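Local coordinates for nitroreductase (Desulfitobacterium hafniense, PDB 3PXV), which binds flavin mononucleotide and, as a member of the nitroreductase family, probably works as an FMN-dependent oxidoreductase, at residues M59-L70 with G87-M96. Numbering follows the deposited sequence.
Sequences MQEMEAEGLAYL and GRLFYGAPCM. With FMN (flavin mononucleotide), chain F.
Residues 59-70, within helix 56-72, and residues 87-96, mostly loop and running into a strand of the central sheet, come closest where the CA atoms of E63 and L89 lie 6.2 Å apart, and a type I' beta turn from F90 to A93 follows that point. The case illustrates how one carboxylate can hold a loop by its backbone. E63 swings CG anti to its own N (chi1 -175°) and runs on extended, carrying OE2 to two consecutive amides: F90 N donates at 2.8 Å almost straight (174°), L89 N at 2.9 Å on a more bent path. Both arrive on the anti side of OE2, from opposite faces of the carboxylate plane, and a water bonded to OE2 carries the grip on to G92 N. With an alanine in place of E63, the amides of L89 and F90 would probably lose their shared acceptor and the turn would be freer to shift. L89 lies alongside E63 and L67, pointing the opposite way, its CD2 lying 3.6 Å from E63 O, close over G66, where a CB would clash with it. In this FMN-dependent nitroreductase fold the loop joins the helix to the flavin pocket: Y91 turns away from the helix, and its OH donates to FMN O2 at 2.5 Å, while R17, another FMN-binding residue, touches its side chain. F90 itself turns toward the helix and offers its ring edge to M59 O, 3.5 Å from CE2, and SE of selenomethionine M96 sits over one face of the ring, offset toward the rim. Selenomethionine M59, bent at chi3 (63°), tucks CE against F90 CD2 and sets SE 3.6 Å from C95 CA. M96, whose backbone pairs with V53 of strand 50-53, meets SE of selenomethionine M62 with its CE at 3.9 Å.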
loop_
_atom_site.group_PDB
_atom_site.type_symbol
_atom_site.label_atom_id
_atom_site.label_comp_id
_atom_site.label_asym_id
_atom_site.label_seq_id
_atom_site.Cartn_x
_atom_site.Cartn_y
_atom_site.Cartn_z
HETATM N N MSE B 59 -15.578 -1.971 -19.354
HETATM C CA MSE B 59 -14.801 -0.808 -18.950
HETATM C C MSE B 59 -15.524 0.490 -19.322
HETATM O O MSE B 59 -15.669 1.368 -18.479
HETATM C CB MSE B 59 -13.393 -0.856 -19.548
HETATM C CG MSE B 59 -12.484 -1.923 -18.906
HETATM SE SE MSE B 59 -10.642 -1.568 -19.289
HETATM C CE MSE B 59 -10.540 0.113 -18.387
ATOM N N GLN B 60 -15.987 0.598 -20.576
ATOM C CA GLN B 60 -16.746 1.778 -21.035
ATOM C C GLN B 60 -18.022 1.991 -20.220
ATOM O O GLN B 60 -18.395 3.126 -19.930
ATOM C CB GLN B 60 -17.122 1.685 -22.533
ATOM C CG GLN B 60 -15.955 1.792 -23.543
ATOM C CD GLN B 60 -16.431 1.735 -25.024
ATOM O OE1 GLN B 60 -17.375 1.025 -25.360
ATOM N NE2 GLN B 60 -15.762 2.488 -25.896
ATOM N N GLU B 61 -18.697 0.909 -19.855
ATOM C CA GLU B 61 -19.945 1.044 -19.104
ATOM C C GLU B 61 -19.707 1.571 -17.702
ATOM O O GLU B 61 -20.434 2.431 -17.234
ATOM C CB GLU B 61 -20.732 -0.275 -19.090
ATOM C CG GLU B 61 -21.311 -0.660 -20.454
ATOM C CD GLU B 61 -22.221 -1.880 -20.422
ATOM O OE1 GLU B 61 -22.726 -2.227 -19.335
ATOM O OE2 GLU B 61 -22.465 -2.482 -21.501
HETATM N N MSE B 62 -18.665 1.079 -17.048
HETATM C CA MSE B 62 -18.351 1.509 -15.711
HETATM C C MSE B 62 -17.895 2.969 -15.750
HETATM O O MSE B 62 -18.172 3.750 -14.830
HETATM C CB MSE B 62 -17.269 0.600 -15.090
HETATM C CG MSE B 62 -17.727 -0.811 -14.835
HETATM SE SE MSE B 62 -16.334 -1.990 -14.174
HETATM C CE MSE B 62 -15.913 -1.009 -12.593
ATOM N N GLU B 63 -17.211 3.340 -16.828
ATOM C CA GLU B 63 -16.716 4.706 -16.983
ATOM C C GLU B 63 -17.884 5.675 -17.151
ATOM O O GLU B 63 -17.937 6.709 -16.488
ATOM C CB GLU B 63 -15.753 4.807 -18.178
ATOM C CG GLU B 63 -15.106 6.203 -18.320
ATOM C CD GLU B 63 -14.058 6.278 -19.429
ATOM O OE1 GLU B 63 -14.329 5.809 -20.545
ATOM O OE2 GLU B 63 -12.965 6.825 -19.180
ATOM N N ALA B 64 -18.807 5.332 -18.048
ATOM C CA ALA B 64 -19.971 6.165 -18.325
ATOM C C ALA B 64 -20.878 6.266 -17.099
ATOM O O ALA B 64 -21.446 7.320 -16.836
ATOM C CB ALA B 64 -20.732 5.640 -19.537
ATOM N N GLU B 65 -21.006 5.186 -16.338
ATOM C CA GLU B 65 -21.780 5.216 -15.091
ATOM C C GLU B 65 -21.073 6.121 -14.066
ATOM O O GLU B 65 -21.713 6.969 -13.411
ATOM C CB GLU B 65 -21.969 3.817 -14.519
ATOM C CG GLU B 65 -22.741 3.779 -13.195
ATOM C CD GLU B 65 -24.170 4.325 -13.283
ATOM O OE1 GLU B 65 -24.792 4.287 -14.397
ATOM O OE2 GLU B 65 -24.665 4.763 -12.208
ATOM N N GLY B 66 -19.759 5.959 -13.943
ATOM C CA GLY B 66 -18.976 6.786 -13.021
ATOM C C GLY B 66 -19.202 8.262 -13.308
ATOM O O GLY B 66 -19.612 9.012 -12.419
ATOM N N LEU B 67 -18.977 8.670 -14.559
ATOM C CA LEU B 67 -19.184 10.061 -14.962
ATOM C C LEU B 67 -20.586 10.559 -14.661
ATOM O O LEU B 67 -20.749 11.693 -14.249
ATOM C CB LEU B 67 -18.906 10.271 -16.458
ATOM C CG LEU B 67 -17.445 10.180 -16.862
ATOM C CD1 LEU B 67 -17.325 10.270 -18.370
ATOM C CD2 LEU B 67 -16.638 11.303 -16.169
ATOM N N ALA B 68 -21.588 9.715 -14.880
ATOM C CA ALA B 68 -22.993 10.114 -14.680
ATOM C C ALA B 68 -23.329 10.337 -13.209
ATOM O O ALA B 68 -24.134 11.216 -12.883
ATOM C CB ALA B 68 -23.942 9.106 -15.307
ATOM N N TYR B 69 -22.686 9.576 -12.324
ATOM C CA TYR B 69 -22.895 9.759 -10.916
ATOM C C TYR B 69 -22.371 11.124 -10.559
ATOM O O TYR B 69 -23.050 11.886 -9.889
ATOM C CB TYR B 69 -22.175 8.688 -10.083
ATOM C CG TYR B 69 -22.509 8.747 -8.607
ATOM C CD1 TYR B 69 -23.763 8.356 -8.158
ATOM C CD2 TYR B 69 -21.594 9.205 -7.670
ATOM C CE1 TYR B 69 -24.112 8.407 -6.806
ATOM C CE2 TYR B 69 -21.926 9.258 -6.306
ATOM C CZ TYR B 69 -23.189 8.843 -5.882
ATOM O OH TYR B 69 -23.562 8.868 -4.548
ATOM N N LEU B 70 -21.160 11.429 -11.013
ATOM C CA LEU B 70 -20.543 12.727 -10.751
ATOM C C LEU B 70 -21.390 13.837 -11.353
ATOM O O LEU B 70 -21.671 14.844 -10.683
ATOM C CB LEU B 70 -19.131 12.805 -11.328
ATOM C CG LEU B 70 -18.029 11.984 -10.678
ATOM C CD1 LEU B 70 -16.722 12.058 -11.520
ATOM C CD2 LEU B 70 -17.817 12.473 -9.262
ATOM N N GLY B 87 -12.283 14.508 -20.199
ATOM C CA GLY B 87 -13.576 13.818 -20.091
ATOM C C GLY B 87 -13.494 12.307 -19.959
ATOM O O GLY B 87 -14.481 11.590 -20.207
ATOM N N ARG B 88 -12.316 11.817 -19.584
ATOM C CA ARG B 88 -12.111 10.402 -19.434
ATOM C C ARG B 88 -11.742 10.155 -18.008
ATOM O O ARG B 88 -11.065 10.967 -17.366
ATOM C CB ARG B 88 -11.025 9.881 -20.373
ATOM C CG ARG B 88 -11.426 9.861 -21.894
ATOM C CD ARG B 88 -10.217 9.500 -22.789
ATOM N NE ARG B 88 -9.060 10.376 -22.515
ATOM C CZ ARG B 88 -7.817 10.191 -22.979
ATOM N NH1 ARG B 88 -7.520 9.149 -23.761
ATOM N NH2 ARG B 88 -6.856 11.057 -22.647
ATOM N N LEU B 89 -12.226 9.027 -17.515
ATOM C CA LEU B 89 -12.002 8.607 -16.157
ATOM C C LEU B 89 -10.864 7.556 -16.230
ATOM O O LEU B 89 -9.987 7.536 -15.382
ATOM C CB LEU B 89 -13.331 8.059 -15.638
ATOM C CG LEU B 89 -13.890 8.317 -14.247
ATOM C CD1 LEU B 89 -13.814 9.773 -13.835
ATOM C CD2 LEU B 89 -15.342 7.803 -14.198
ATOM N N PHE B 90 -10.842 6.745 -17.295
ATOM C CA PHE B 90 -9.807 5.744 -17.476
ATOM C C PHE B 90 -8.718 6.103 -18.483
ATOM O O PHE B 90 -7.870 5.272 -18.804
ATOM C CB PHE B 90 -10.418 4.384 -17.802
ATOM C CG PHE B 90 -11.406 3.901 -16.775
ATOM C CD1 PHE B 90 -11.278 4.244 -15.425
ATOM C CD2 PHE B 90 -12.420 3.039 -17.142
ATOM C CE1 PHE B 90 -12.193 3.779 -14.479
ATOM C CE2 PHE B 90 -13.324 2.559 -16.212
ATOM C CZ PHE B 90 -13.220 2.928 -14.881
ATOM N N TYR B 91 -8.722 7.348 -18.942
ATOM C CA TYR B 91 -7.724 7.886 -19.855
ATOM C C TYR B 91 -7.388 6.999 -21.069
ATOM O O TYR B 91 -6.255 6.971 -21.553
ATOM C CB TYR B 91 -6.465 8.229 -19.059
ATOM C CG TYR B 91 -6.747 9.069 -17.818
ATOM C CD1 TYR B 91 -7.081 10.429 -17.916
ATOM C CD2 TYR B 91 -6.668 8.503 -16.544
ATOM C CE1 TYR B 91 -7.330 11.185 -16.770
ATOM C CE2 TYR B 91 -6.937 9.258 -15.395
ATOM C CZ TYR B 91 -7.261 10.592 -15.516
ATOM O OH TYR B 91 -7.512 11.312 -14.373
ATOM N N GLY B 92 -8.393 6.303 -21.579
ATOM C CA GLY B 92 -8.228 5.438 -22.757
ATOM C C GLY B 92 -7.490 4.136 -22.497
ATOM O O GLY B 92 -7.026 3.496 -23.442
ATOM N N ALA B 93 -7.352 3.761 -21.220
ATOM C CA ALA B 93 -6.648 2.539 -20.841
ATOM C C ALA B 93 -7.432 1.364 -21.352
ATOM O O ALA B 93 -8.647 1.335 -21.193
ATOM C CB ALA B 93 -6.487 2.431 -19.332
ATOM N N PRO B 94 -6.739 0.382 -21.944
ATOM C CA PRO B 94 -7.398 -0.785 -22.496
ATOM C C PRO B 94 -7.609 -1.922 -21.498
ATOM O O PRO B 94 -8.210 -2.927 -21.851
ATOM C CB PRO B 94 -6.443 -1.197 -23.612
ATOM C CG PRO B 94 -5.090 -0.860 -23.035
ATOM C CD PRO B 94 -5.300 0.388 -22.250
ATOM N N CYS B 95 -7.091 -1.788 -20.282
ATOM C CA CYS B 95 -7.297 -2.801 -19.243
ATOM C C CYS B 95 -6.965 -2.248 -17.878
ATOM O O CYS B 95 -6.317 -1.222 -17.751
ATOM C CB CYS B 95 -6.443 -4.047 -19.479
ATOM S SG CYS B 95 -4.733 -3.785 -19.138
HETATM N N MSE B 96 -7.408 -2.950 -16.852
HETATM C CA MSE B 96 -7.166 -2.520 -15.489
HETATM C C MSE B 96 -7.287 -3.699 -14.560
HETATM O O MSE B 96 -7.886 -4.705 -14.885
HETATM C CB MSE B 96 -8.182 -1.431 -15.052
HETATM C CG MSE B 96 -9.640 -1.886 -14.974
HETATM SE SE MSE B 96 -10.799 -0.474 -14.379
HETATM C CE MSE B 96 -12.501 -1.387 -14.605
HETATM N N1 FMN F . -5.395 9.932 -10.316
HETATM C C2 FMN F . -6.441 10.105 -11.202
HETATM O O2 FMN F . -6.314 10.745 -12.243
HETATM N N3 FMN F . -7.657 9.549 -10.919
HETATM C C4 FMN F . -7.870 8.828 -9.770
HETATM O O4 FMN F . -8.986 8.367 -9.581
HETATM C C4A FMN F . -6.814 8.653 -8.876
HETATM N N5 FMN F . -6.969 7.938 -7.721
HETATM C C5A FMN F . -5.871 7.556 -6.991
HETATM C C6 FMN F . -6.023 6.613 -5.971
HETATM C C7 FMN F . -4.934 6.199 -5.216
HETATM C C7M FMN F . -5.144 5.194 -4.149
HETATM C C8 FMN F . -3.685 6.741 -5.478
HETATM C C8M FMN F . -2.482 6.341 -4.705
HETATM C C9 FMN F . -3.525 7.683 -6.500
HETATM C C9A FMN F . -4.628 8.100 -7.269
HETATM N N10 FMN F . -4.515 9.036 -8.283
HETATM C C10 FMN F . -5.568 9.211 -9.158
HETATM C "C1'" FMN F . -3.141 9.373 -8.784
HETATM C "C2'" FMN F . -2.551 10.490 -7.941
HETATM O "O2'" FMN F . -3.120 11.713 -8.367
HETATM C "C3'" FMN F . -1.032 10.481 -8.082
HETATM O "O3'" FMN F . -0.487 9.270 -7.600
HETATM C "C4'" FMN F . -0.424 11.628 -7.293
HETATM O "O4'" FMN F . -0.895 12.804 -7.878
HETATM C "C5'" FMN F . 1.104 11.609 -7.307
HETATM O "O5'" FMN F . 1.577 11.645 -8.640
HETATM P P FMN F . 2.427 10.429 -9.252
HETATM O O1P FMN F . 2.602 10.711 -10.709
HETATM O O2P FMN F . 1.715 9.071 -9.093
HETATM O O3P FMN F . 3.732 10.480 -8.529
HETATM O O HOH W 1 -11.053 6.048 -21.301
#